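Local coordinates for Lmo1499 protein (Listeria monocytogenes, PDB 4IIW) that probably acts as a membrane-bound lytic endotransglycosylase that cleaves nascent peptidoglycan strands and so ends their elongation, at residues Lys231-Asn236 with Lys240-Val245; Lys252-Gln257 with Tyr316-Ala321; Ser244-Arg249 with Leu256-Thr261; His220-Met225 with Glu306-Pro311. All coordinates share one frame; numbering follows the deposited sequence.

Contact 1 (Lys231-Asn236 with Lys240-Val245)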
# COMPACT_ATOMS: atom_id res chain seq x y z
N LYS B 231 -21.72 21.31 44.94
CA LYS B 231 -20.95 21.87 43.83
C LYS B 231 -19.83 22.83 44.24
O LYS B 231 -18.95 23.11 43.44
CB LYS B 231 -21.87 22.57 42.81
CG LYS B 231 -22.94 21.70 42.16
CD LYS B 231 -22.40 20.43 41.53
CE LYS B 231 -21.37 20.67 40.43
NZ LYS B 231 -20.82 19.37 39.90
N GLU B 232 -19.85 23.33 45.48
CA GLU B 232 -18.81 24.26 45.95
C GLU B 232 -17.66 23.62 46.74
O GLU B 232 -16.69 24.29 47.07
CB GLU B 232 -19.43 25.39 46.80
CG GLU B 232 -20.14 26.50 46.00
CD GLU B 232 -19.18 27.47 45.30
OE1 GLU B 232 -18.07 27.05 44.90
OE2 GLU B 232 -19.55 28.66 45.14
N ALA B 233 -17.74 22.33 47.02
CA ALA B 233 -16.72 21.68 47.82
C ALA B 233 -15.80 20.82 47.00
O ALA B 233 -16.25 20.00 46.20
CB ALA B 233 -17.37 20.83 48.90
N THR B 234 -14.49 21.01 47.18
CA THR B 234 -13.53 20.11 46.57
C THR B 234 -13.64 18.88 47.48
O THR B 234 -14.47 18.87 48.41
CB THR B 234 -12.11 20.71 46.49
OG1 THR B 234 -11.61 21.00 47.80
CG2 THR B 234 -12.11 22.00 45.65
N GLU B 235 -12.82 17.86 47.27
CA GLU B 235 -12.97 16.61 48.06
C GLU B 235 -12.97 16.86 49.59
O GLU B 235 -14.03 16.82 50.24
CB GLU B 235 -11.90 15.52 47.72
CG GLU B 235 -11.35 15.43 46.27
CD GLU B 235 -10.03 16.22 46.05
OE1 GLU B 235 -9.51 16.21 44.92
OE2 GLU B 235 -9.50 16.82 47.02
N ASN B 236 -11.78 17.14 50.11
CA ASN B 236 -11.52 17.29 51.56
C ASN B 236 -12.03 18.56 52.27
O ASN B 236 -11.85 18.69 53.48
CB ASN B 236 -10.01 17.15 51.81
CG ASN B 236 -9.20 18.35 51.29
OD1 ASN B 236 -9.70 19.17 50.51
ND2 ASN B 236 -7.95 18.46 51.74
N LYS B 240 -19.34 21.80 56.32
CA LYS B 240 -20.13 22.43 57.37
C LYS B 240 -19.81 23.93 57.51
O LYS B 240 -20.63 24.68 58.04
CB LYS B 240 -19.96 21.71 58.70
CG LYS B 240 -20.56 20.33 58.69
CD LYS B 240 -20.38 19.61 60.01
CE LYS B 240 -20.91 18.19 59.92
NZ LYS B 240 -20.60 17.40 61.15
N MSE B 241 -18.62 24.36 57.06
CA MSE B 241 -18.26 25.77 57.06
C MSE B 241 -18.87 26.41 55.83
O MSE B 241 -19.39 27.52 55.90
CB MSE B 241 -16.74 26.00 57.04
CG MSE B 241 -16.06 25.96 58.40
SE MSE B 241 -16.66 27.39 59.57
CE MSE B 241 -15.45 27.00 61.05
N ILE B 242 -18.79 25.73 54.70
CA ILE B 242 -19.41 26.24 53.50
C ILE B 242 -20.89 26.49 53.79
O ILE B 242 -21.43 27.54 53.45
CB ILE B 242 -19.28 25.28 52.33
CG1 ILE B 242 -17.82 25.20 51.89
CG2 ILE B 242 -20.15 25.73 51.16
CD1 ILE B 242 -17.56 24.11 50.82
N ALA B 243 -21.53 25.52 54.44
CA ALA B 243 -22.93 25.68 54.77
C ALA B 243 -23.16 26.89 55.68
O ALA B 243 -24.11 27.65 55.46
CB ALA B 243 -23.47 24.42 55.42
N SER B 244 -22.29 27.11 56.66
CA SER B 244 -22.49 28.23 57.57
C SER B 244 -22.42 29.56 56.85
O SER B 244 -23.16 30.48 57.19
CB SER B 244 -21.50 28.22 58.72
OG SER B 244 -20.21 28.57 58.27
N VAL B 245 -21.54 29.68 55.87
CA VAL B 245 -21.44 30.91 55.11
C VAL B 245 -22.78 31.20 54.46
O VAL B 245 -23.34 32.28 54.62
CB VAL B 245 -20.40 30.83 54.00
CG1 VAL B 245 -20.60 31.97 53.03
CG2 VAL B 245 -19.00 30.85 54.57

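Contact 2 (Lys252-Gln257 with Tyr316-Ala321)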
# COMPACT_ATOMS: atom_id res chain seq x y z
N LYS B 252 -28.59 37.44 56.66
CA LYS B 252 -28.11 38.82 56.54
C LYS B 252 -28.63 39.48 55.23
O LYS B 252 -28.22 40.58 54.88
CB LYS B 252 -26.58 38.77 56.48
CG LYS B 252 -25.81 39.69 57.41
CD LYS B 252 -25.61 39.03 58.78
CE LYS B 252 -24.85 39.96 59.71
NZ LYS B 252 -24.58 39.37 61.04
N ASP B 253 -29.50 38.77 54.50
CA ASP B 253 -30.05 39.22 53.20
C ASP B 253 -28.99 39.47 52.13
O ASP B 253 -29.18 40.29 51.23
CB ASP B 253 -30.95 40.45 53.34
CG ASP B 253 -31.67 40.81 52.01
OD1 ASP B 253 -32.20 39.87 51.35
OD2 ASP B 253 -31.70 42.01 51.64
N MSE B 254 -27.87 38.78 52.23
CA MSE B 254 -26.83 38.90 51.23
C MSE B 254 -27.08 37.79 50.22
O MSE B 254 -27.37 36.66 50.61
CB MSE B 254 -25.45 38.73 51.86
CG MSE B 254 -25.10 39.77 52.91
SE MSE B 254 -23.38 39.37 53.74
CE MSE B 254 -22.31 39.11 52.10
N ARG B 255 -26.99 38.10 48.93
CA ARG B 255 -27.19 37.08 47.89
C ARG B 255 -26.10 36.02 48.01
O ARG B 255 -25.00 36.32 48.45
CB ARG B 255 -27.17 37.71 46.50
CG ARG B 255 -28.29 38.71 46.32
CD ARG B 255 -28.24 39.37 44.99
NE ARG B 255 -29.27 40.39 44.92
CZ ARG B 255 -29.44 41.23 43.90
NH1 ARG B 255 -28.64 41.17 42.84
NH2 ARG B 255 -30.40 42.13 43.95
N LEU B 256 -26.41 34.78 47.64
CA LEU B 256 -25.44 33.67 47.79
C LEU B 256 -24.26 33.76 46.81
O LEU B 256 -23.17 33.30 47.12
CB LEU B 256 -26.14 32.32 47.68
CG LEU B 256 -27.29 32.11 48.67
CD1 LEU B 256 -27.88 30.71 48.49
CD2 LEU B 256 -26.86 32.34 50.12
N GLN B 257 -24.49 34.35 45.63
CA GLN B 257 -23.44 34.53 44.61
C GLN B 257 -22.56 33.29 44.41
O GLN B 257 -21.33 33.38 44.44
CB GLN B 257 -22.56 35.74 44.98
CG GLN B 257 -23.29 37.10 44.93
CD GLN B 257 -22.46 38.27 45.43
OE1 GLN B 257 -21.50 38.09 46.18
NE2 GLN B 257 -22.84 39.48 45.03
N TYR B 316 -18.26 33.62 59.40
CA TYR B 316 -17.72 33.71 58.05
C TYR B 316 -18.82 34.03 57.03
O TYR B 316 -19.91 33.49 57.11
CB TYR B 316 -16.95 32.43 57.68
CG TYR B 316 -15.80 32.12 58.64
CD1 TYR B 316 -14.66 32.92 58.67
CD2 TYR B 316 -15.87 31.03 59.50
CE1 TYR B 316 -13.61 32.64 59.55
CE2 TYR B 316 -14.82 30.74 60.39
CZ TYR B 316 -13.70 31.55 60.40
OH TYR B 316 -12.67 31.27 61.28
N LEU B 317 -18.51 34.93 56.11
CA LEU B 317 -19.45 35.36 55.08
C LEU B 317 -18.88 35.21 53.66
O LEU B 317 -19.59 35.44 52.68
CB LEU B 317 -19.85 36.82 55.30
CG LEU B 317 -20.55 37.17 56.62
CD1 LEU B 317 -20.78 38.67 56.75
CD2 LEU B 317 -21.86 36.43 56.71
N TYR B 318 -17.60 34.83 53.56
CA TYR B 318 -16.95 34.64 52.25
C TYR B 318 -16.07 33.38 52.26
O TYR B 318 -15.62 32.92 53.31
CB TYR B 318 -16.07 35.85 51.91
CG TYR B 318 -16.79 37.18 51.92
CD1 TYR B 318 -17.34 37.71 50.75
CD2 TYR B 318 -16.91 37.92 53.09
CE1 TYR B 318 -18.01 38.93 50.76
CE2 TYR B 318 -17.57 39.14 53.11
CZ TYR B 318 -18.11 39.64 51.94
OH TYR B 318 -18.77 40.85 51.98
N PHE B 319 -15.82 32.82 51.08
CA PHE B 319 -14.94 31.67 50.98
C PHE B 319 -14.32 31.62 49.60
O PHE B 319 -14.94 32.04 48.62
CB PHE B 319 -15.65 30.36 51.32
CG PHE B 319 -16.75 29.97 50.36
CD1 PHE B 319 -16.48 29.22 49.23
CD2 PHE B 319 -18.07 30.32 50.62
CE1 PHE B 319 -17.50 28.84 48.36
CE2 PHE B 319 -19.09 29.95 49.76
CZ PHE B 319 -18.80 29.21 48.62
N LEU B 320 -13.09 31.14 49.54
CA LEU B 320 -12.37 31.01 48.28
C LEU B 320 -11.49 29.77 48.30
O LEU B 320 -10.75 29.54 49.26
CB LEU B 320 -11.51 32.25 48.02
CG LEU B 320 -10.83 32.30 46.65
CD1 LEU B 320 -11.86 32.26 45.53
CD2 LEU B 320 -9.95 33.54 46.54
N ALA B 321 -11.59 28.98 47.24
CA ALA B 321 -10.78 27.78 47.10
C ALA B 321 -9.65 28.09 46.14
O ALA B 321 -9.88 28.67 45.08
CB ALA B 321 -11.63 26.64 46.55

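Contact 3 (Ser244-Arg249 with Leu256-Thr261)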
# COMPACT_ATOMS: atom_id res chain seq x y z
N SER B 244 -22.29 27.11 56.66
CA SER B 244 -22.49 28.23 57.57
C SER B 244 -22.42 29.56 56.85
O SER B 244 -23.16 30.48 57.19
CB SER B 244 -21.50 28.22 58.72
OG SER B 244 -20.21 28.57 58.27
N VAL B 245 -21.54 29.68 55.87
CA VAL B 245 -21.44 30.91 55.11
C VAL B 245 -22.78 31.20 54.46
O VAL B 245 -23.34 32.28 54.62
CB VAL B 245 -20.40 30.83 54.00
CG1 VAL B 245 -20.60 31.97 53.03
CG2 VAL B 245 -19.00 30.85 54.57
N PHE B 246 -23.31 30.21 53.76
CA PHE B 246 -24.57 30.40 53.08
C PHE B 246 -25.68 30.78 54.04
O PHE B 246 -26.41 31.74 53.80
CB PHE B 246 -24.96 29.20 52.24
CG PHE B 246 -24.07 28.98 51.04
CD1 PHE B 246 -23.69 30.04 50.23
CD2 PHE B 246 -23.69 27.70 50.67
CE1 PHE B 246 -22.90 29.84 49.11
CE2 PHE B 246 -22.91 27.50 49.55
CZ PHE B 246 -22.51 28.58 48.77
N TYR B 247 -25.81 30.06 55.15
CA TYR B 247 -26.85 30.44 56.10
C TYR B 247 -26.62 31.88 56.60
O TYR B 247 -27.56 32.68 56.67
CB TYR B 247 -26.97 29.43 57.26
CG TYR B 247 -27.66 28.13 56.84
CD1 TYR B 247 -29.01 28.12 56.49
CD2 TYR B 247 -26.97 26.92 56.80
CE1 TYR B 247 -29.65 26.94 56.10
CE2 TYR B 247 -27.60 25.73 56.43
CZ TYR B 247 -28.94 25.76 56.07
OH TYR B 247 -29.58 24.60 55.69
N ASN B 248 -25.37 32.22 56.89
CA ASN B 248 -25.06 33.57 57.36
C ASN B 248 -25.52 34.60 56.36
O ASN B 248 -26.17 35.59 56.74
CB ASN B 248 -23.57 33.74 57.64
CG ASN B 248 -23.11 32.99 58.87
OD1 ASN B 248 -23.92 32.46 59.63
ND2 ASN B 248 -21.80 32.97 59.10
N ARG B 249 -25.20 34.38 55.09
CA ARG B 249 -25.61 35.32 54.04
C ARG B 249 -27.13 35.43 53.96
O ARG B 249 -27.70 36.53 53.82
CB ARG B 249 -25.06 34.90 52.67
CG ARG B 249 -23.55 35.02 52.56
CD ARG B 249 -23.10 35.05 51.11
NE ARG B 249 -21.70 35.48 51.00
CZ ARG B 249 -21.14 35.96 49.89
NH1 ARG B 249 -21.85 36.11 48.77
NH2 ARG B 249 -19.87 36.33 49.90
N LEU B 256 -26.41 34.78 47.64
CA LEU B 256 -25.44 33.67 47.79
C LEU B 256 -24.26 33.76 46.81
O LEU B 256 -23.17 33.30 47.12
CB LEU B 256 -26.14 32.32 47.68
CG LEU B 256 -27.29 32.11 48.67
CD1 LEU B 256 -27.88 30.71 48.49
CD2 LEU B 256 -26.86 32.34 50.12
N GLN B 257 -24.49 34.35 45.63
CA GLN B 257 -23.44 34.53 44.61
C GLN B 257 -22.56 33.29 44.41
O GLN B 257 -21.33 33.38 44.44
CB GLN B 257 -22.56 35.74 44.98
CG GLN B 257 -23.29 37.10 44.93
CD GLN B 257 -22.46 38.27 45.43
OE1 GLN B 257 -21.50 38.09 46.18
NE2 GLN B 257 -22.84 39.48 45.03
N THR B 258 -23.20 32.14 44.19
CA THR B 258 -22.48 30.90 43.99
C THR B 258 -22.49 30.54 42.49
O THR B 258 -23.57 30.38 41.90
CB THR B 258 -23.06 29.76 44.90
OG1 THR B 258 -22.25 28.58 44.79
CG2 THR B 258 -24.48 29.43 44.54
N ASP B 259 -21.29 30.43 41.90
CA ASP B 259 -21.10 30.17 40.46
C ASP B 259 -21.83 28.97 39.91
O ASP B 259 -22.46 29.06 38.85
CB ASP B 259 -19.60 30.01 40.10
CG ASP B 259 -18.84 31.32 40.16
OD1 ASP B 259 -19.42 32.34 40.58
OD2 ASP B 259 -17.64 31.32 39.80
N PRO B 260 -21.75 27.83 40.61
CA PRO B 260 -22.45 26.66 40.12
C PRO B 260 -23.92 26.92 39.80
O PRO B 260 -24.46 26.27 38.88
CB PRO B 260 -22.32 25.67 41.28
CG PRO B 260 -21.02 25.98 41.88
CD PRO B 260 -20.91 27.50 41.78
N THR B 261 -24.57 27.83 40.52
CA THR B 261 -25.98 28.12 40.25
C THR B 261 -26.08 28.89 38.94
O THR B 261 -27.05 28.73 38.20
CB THR B 261 -26.72 28.86 41.40
OG1 THR B 261 -26.20 30.19 41.59
CG2 THR B 261 -26.64 28.06 42.70

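Contact 4 (His220-Met225 with Glu306-Pro311)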
# COMPACT_ATOMS: atom_id res chain seq x y z
N HIS B 220 -37.52 19.94 49.94
CA HIS B 220 -37.06 20.70 48.78
C HIS B 220 -35.99 21.74 49.12
O HIS B 220 -34.99 21.84 48.40
CB HIS B 220 -38.25 21.34 48.07
CG HIS B 220 -37.92 21.88 46.71
ND1 HIS B 220 -37.59 21.07 45.65
CD2 HIS B 220 -37.90 23.15 46.24
CE1 HIS B 220 -37.37 21.81 44.58
NE2 HIS B 220 -37.57 23.08 44.91
N LYS B 221 -36.18 22.52 50.18
CA LYS B 221 -35.12 23.49 50.56
C LYS B 221 -33.89 22.74 51.05
O LYS B 221 -32.77 23.14 50.80
CB LYS B 221 -35.62 24.54 51.57
CG LYS B 221 -36.60 25.53 50.92
CD LYS B 221 -37.01 26.67 51.82
CE LYS B 221 -37.87 27.67 51.04
NZ LYS B 221 -38.44 28.76 51.90
N PHE B 222 -34.12 21.62 51.72
CA PHE B 222 -33.03 20.77 52.19
C PHE B 222 -32.14 20.32 51.05
O PHE B 222 -30.93 20.48 51.11
CB PHE B 222 -33.63 19.54 52.88
CG PHE B 222 -32.63 18.46 53.20
CD1 PHE B 222 -31.50 18.75 53.94
CD2 PHE B 222 -32.87 17.14 52.84
CE1 PHE B 222 -30.59 17.75 54.28
CE2 PHE B 222 -31.99 16.14 53.17
CZ PHE B 222 -30.84 16.44 53.89
N LEU B 223 -32.73 19.78 50.00
CA LEU B 223 -31.95 19.32 48.86
C LEU B 223 -31.36 20.47 48.08
O LEU B 223 -30.33 20.30 47.42
CB LEU B 223 -32.78 18.40 47.96
CG LEU B 223 -33.24 17.11 48.66
CD1 LEU B 223 -34.17 16.32 47.77
CD2 LEU B 223 -32.03 16.30 49.04
N THR B 224 -31.97 21.65 48.15
CA THR B 224 -31.44 22.81 47.46
C THR B 224 -30.10 23.22 48.10
O THR B 224 -29.06 23.35 47.40
CB THR B 224 -32.43 23.96 47.46
OG1 THR B 224 -33.61 23.55 46.75
CG2 THR B 224 -31.83 25.18 46.79
N MSE B 225 -30.11 23.40 49.43
CA MSE B 225 -28.87 23.73 50.15
C MSE B 225 -27.83 22.70 49.93
O MSE B 225 -26.68 23.02 49.70
CB MSE B 225 -29.04 23.81 51.66
CG MSE B 225 -28.93 25.18 52.19
SE MSE B 225 -27.18 25.98 51.93
CE MSE B 225 -27.78 27.66 52.68
N GLU B 306 -25.53 16.34 55.52
CA GLU B 306 -25.22 16.66 56.92
C GLU B 306 -24.90 18.13 57.09
O GLU B 306 -25.32 18.75 58.06
CB GLU B 306 -24.03 15.87 57.47
CG GLU B 306 -24.34 14.78 58.48
CD GLU B 306 -23.13 14.49 59.39
OE1 GLU B 306 -23.32 13.94 60.50
OE2 GLU B 306 -21.99 14.86 59.01
N ALA B 307 -24.11 18.67 56.17
CA ALA B 307 -23.73 20.07 56.23
C ALA B 307 -24.96 20.98 56.21
O ALA B 307 -25.01 21.98 56.92
CB ALA B 307 -22.80 20.41 55.09
N ALA B 308 -25.95 20.62 55.40
CA ALA B 308 -27.15 21.43 55.26
C ALA B 308 -27.94 21.47 56.56
O ALA B 308 -28.43 22.51 56.93
CB ALA B 308 -28.04 20.91 54.10
N LEU B 309 -28.07 20.33 57.22
CA LEU B 309 -28.82 20.24 58.47
C LEU B 309 -28.03 20.60 59.72
O LEU B 309 -28.60 21.06 60.70
CB LEU B 309 -29.38 18.83 58.66
CG LEU B 309 -30.52 18.43 57.74
CD1 LEU B 309 -30.98 17.03 58.11
CD2 LEU B 309 -31.67 19.43 57.85
N TYR B 310 -26.72 20.38 59.68
CA TYR B 310 -25.85 20.62 60.83
C TYR B 310 -24.66 21.48 60.48
O TYR B 310 -23.53 21.03 60.51
CB TYR B 310 -25.35 19.29 61.38
CG TYR B 310 -26.44 18.35 61.82
CD1 TYR B 310 -26.89 17.34 60.99
CD2 TYR B 310 -27.02 18.48 63.08
CE1 TYR B 310 -27.88 16.46 61.40
CE2 TYR B 310 -28.01 17.61 63.50
CZ TYR B 310 -28.44 16.61 62.65
OH TYR B 310 -29.42 15.75 63.05
N PRO B 311 -24.90 22.74 60.15
CA PRO B 311 -23.78 23.61 59.82
C PRO B 311 -23.03 24.06 61.06
O PRO B 311 -23.51 23.83 62.17
CB PRO B 311 -24.46 24.81 59.15
CG PRO B 311 -25.83 24.83 59.69
CD PRO B 311 -26.20 23.42 60.03

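Contact 1 (Lys231-Asn236 with Lys240-Val245)
Ala233 and Ile242 are the nearest backbone neighbours here, their CA atoms 7.8 Å apart, with 231-236 leading out of one helix into a loop and 240-245 forming part of the next helix. A single side chain, that of Ile242, spans the gap. Its CG1 lies beside the backbone N (chi1 -69°) and the chain then continues extended, which carries CD1 to Ala233 CB at 3.8 Å. The same methyl lies 3.9 Å from Glu232 O, while the CG2 branch looks toward Glu232 CB at the longer distance of 4.4 Å. The segments belong to two successive helices, 219-232 and 239-251, joined by a short loop; Ile242, in the first turn of the second, packs back on Glu232 and Ala233. Glu232 is predicted to be important for catalytic activity, and a glutamate near the end of a helix is consistent with the catalytic acid of lysozyme-like enzymes. Its CB points toward Ile242, but the carboxylate turns away from that side chain, and OE2 hydrogen-bonds Thr258 OG1. Pro260 and Phe319 border the glutamate as well, and Phe330 of strand 328-331 covers Ile242. Within 240-245, Met241 O accepts both Val245 N and, at 2.7 Å, Ser244 OG, which also bonds Ser314 OG.

Contact 2 (Lys252-Gln257 with Tyr316-Ala321)
Met254, a selenomethionine, meets Leu317 and Tyr318 crosswise, its side chain lying at about a right angle to each of theirs. The selenium touches the isobutyl group, with SE 4.0 Å from Leu317 CD1, the branch of the leucine that reaches it. Beyond the selenium the chain bends at its last torsion (chi3 50°), which swings the terminal methyl to the phenol end of the tyrosine: Met254 CE is 3.9 Å from Tyr318 OH and 4.2 Å from Tyr318 CZ. The methyl comes in obliquely to the ring, and both touches are van der Waals packing, without a hydrogen bond between the segments. Met254 comes just after the end of helix 239-251. Asp253, with positive phi, is the C-prime residue of a Schellman motif, in which Met254 N returns to Arg249 O. This is a surface contact that sets the loop between helices 239-251 and 259-265 against the start of strand 318-321. That strand pairs antiparallel with strand 328-331, while His337 of helix 334-339 meets the Tyr318 ring and Arg249 of helix 239-251 lies against both Met254 and Tyr318.

Contact 3 (Ser244-Arg249 with Leu256-Thr261)
Phe246 and Leu256 make the main apolar contact, their side chains crossing at about a right angle and their CA atoms 6.3 Å apart. Leu256 CD2 does most of the touching: it approaches the phenyl ring obliquely, 3.9 Å from Phe246 CD1, and also lies against Arg249 CB at 4.0 Å. One leucine methyl thus touches two residues a helical turn apart. Farther out on the ring, Phe246 CZ packs against Thr258, 4.1 Å from its CB, so the phenyl group backs the threonine whose OG1 hydrogen-bonds OE2 of Glu232, predicted to be important for catalysis.

The polar contribution comes from Arg249, whose chain is extended from CG to NE and crosses the glutamine side chain. Its NH1 donates to Gln257 OE1 over 3.3 Å, a long bond bent to 147° at the hydrogen. The oxygen sits at the edge of the guanidinium group, but the donor stands above the amide carbonyl plane, and the two flat groups are turned 63° apart. Arg249 NH1 also bonds Arg255 O, and NE bonds Leu317 O, so several oxygens fix the orientation of the guanidinium.

Within 256-261, Thr258 O receives both Thr261 N and Thr261 OG1, at the start of helix 259-265. Leu256 lies between helix 239-251 and Ile228 of helix 219-232, while Tyr318 of strand 318-321 flanks Arg249.

Contact 4 (His220-Met225 with Glu306-Pro311)
Phe222, Ala308 and Leu309 bury most of the surface where helix 219-232 packs against the last turn of helix 302-309. This is helix-helix packing within the YceG-like region, entirely apolar between the two segments and joining parts of the chain more than 80 residues apart. Phe222 contributes most. Its CG is anti to the backbone N (chi1 170°), which projects the ring outward, across the helix axis, to 306-311. The ring atom in closest contact is CE1, which lies 3.5 Å from Leu309 CG and 4.1 Å from Ala308 CB; both groups approach the ring obliquely. Both methyls of Leu309 lie on one side of the ring, near its CD1-CE1 bond, with CD1 3.9 Å from Phe222 CE1 and CD2 4.0 Å from Phe222 CD1. The phenylalanine and leucine side chains cross at about a right angle.

Ala308 marks the closest backbone approach, its CA 5.9 Å from that of Met225. Having only a methyl group, it lets the helices come near enough for Ala308 CB to touch Met225 CB at 3.9 Å. The selenomethionine side chain bends at chi2 and turns its selenium and methyl toward Phe246 and Tyr247 of helix 239-251. Tyr208 and Leu212 cover Phe222 and also touch Leu309, extending the apolar cluster to helix 209-215. On the side of helix 219-232 that bears Thr224, the carbonyl oxygen His220 O takes two donors from opposite faces of its plane, the backbone Thr224 N and, at 2.7 Å, the hydroxyl Thr224 OG1.

From the N terminus, helix 219-232 opens contact 4 first; its partner, 306-311, comes only some 80 residues later, so contact 4 closes a long loop that encloses contacts 1 and 3. Contact 1 closes the short turn between helices 219-232 and 239-251. Contact 3 starts on the stretch where contact 1 ends, sharing Ser244 and Val245, and closes the turn into helix 259-265. Contact 2 opens just before contact 3 closes, sharing Leu256 and Gln257, and crosses contact 4 by reaching past 306-311 to strand 318-321. Helix 239-251 serves contacts 1 and 3; the Tyr247 hydroxyl also bonds Ala308 O, linking contacts 3 and 4, and Arg249 NE bonds Leu317 O, linking contacts 3 and 2.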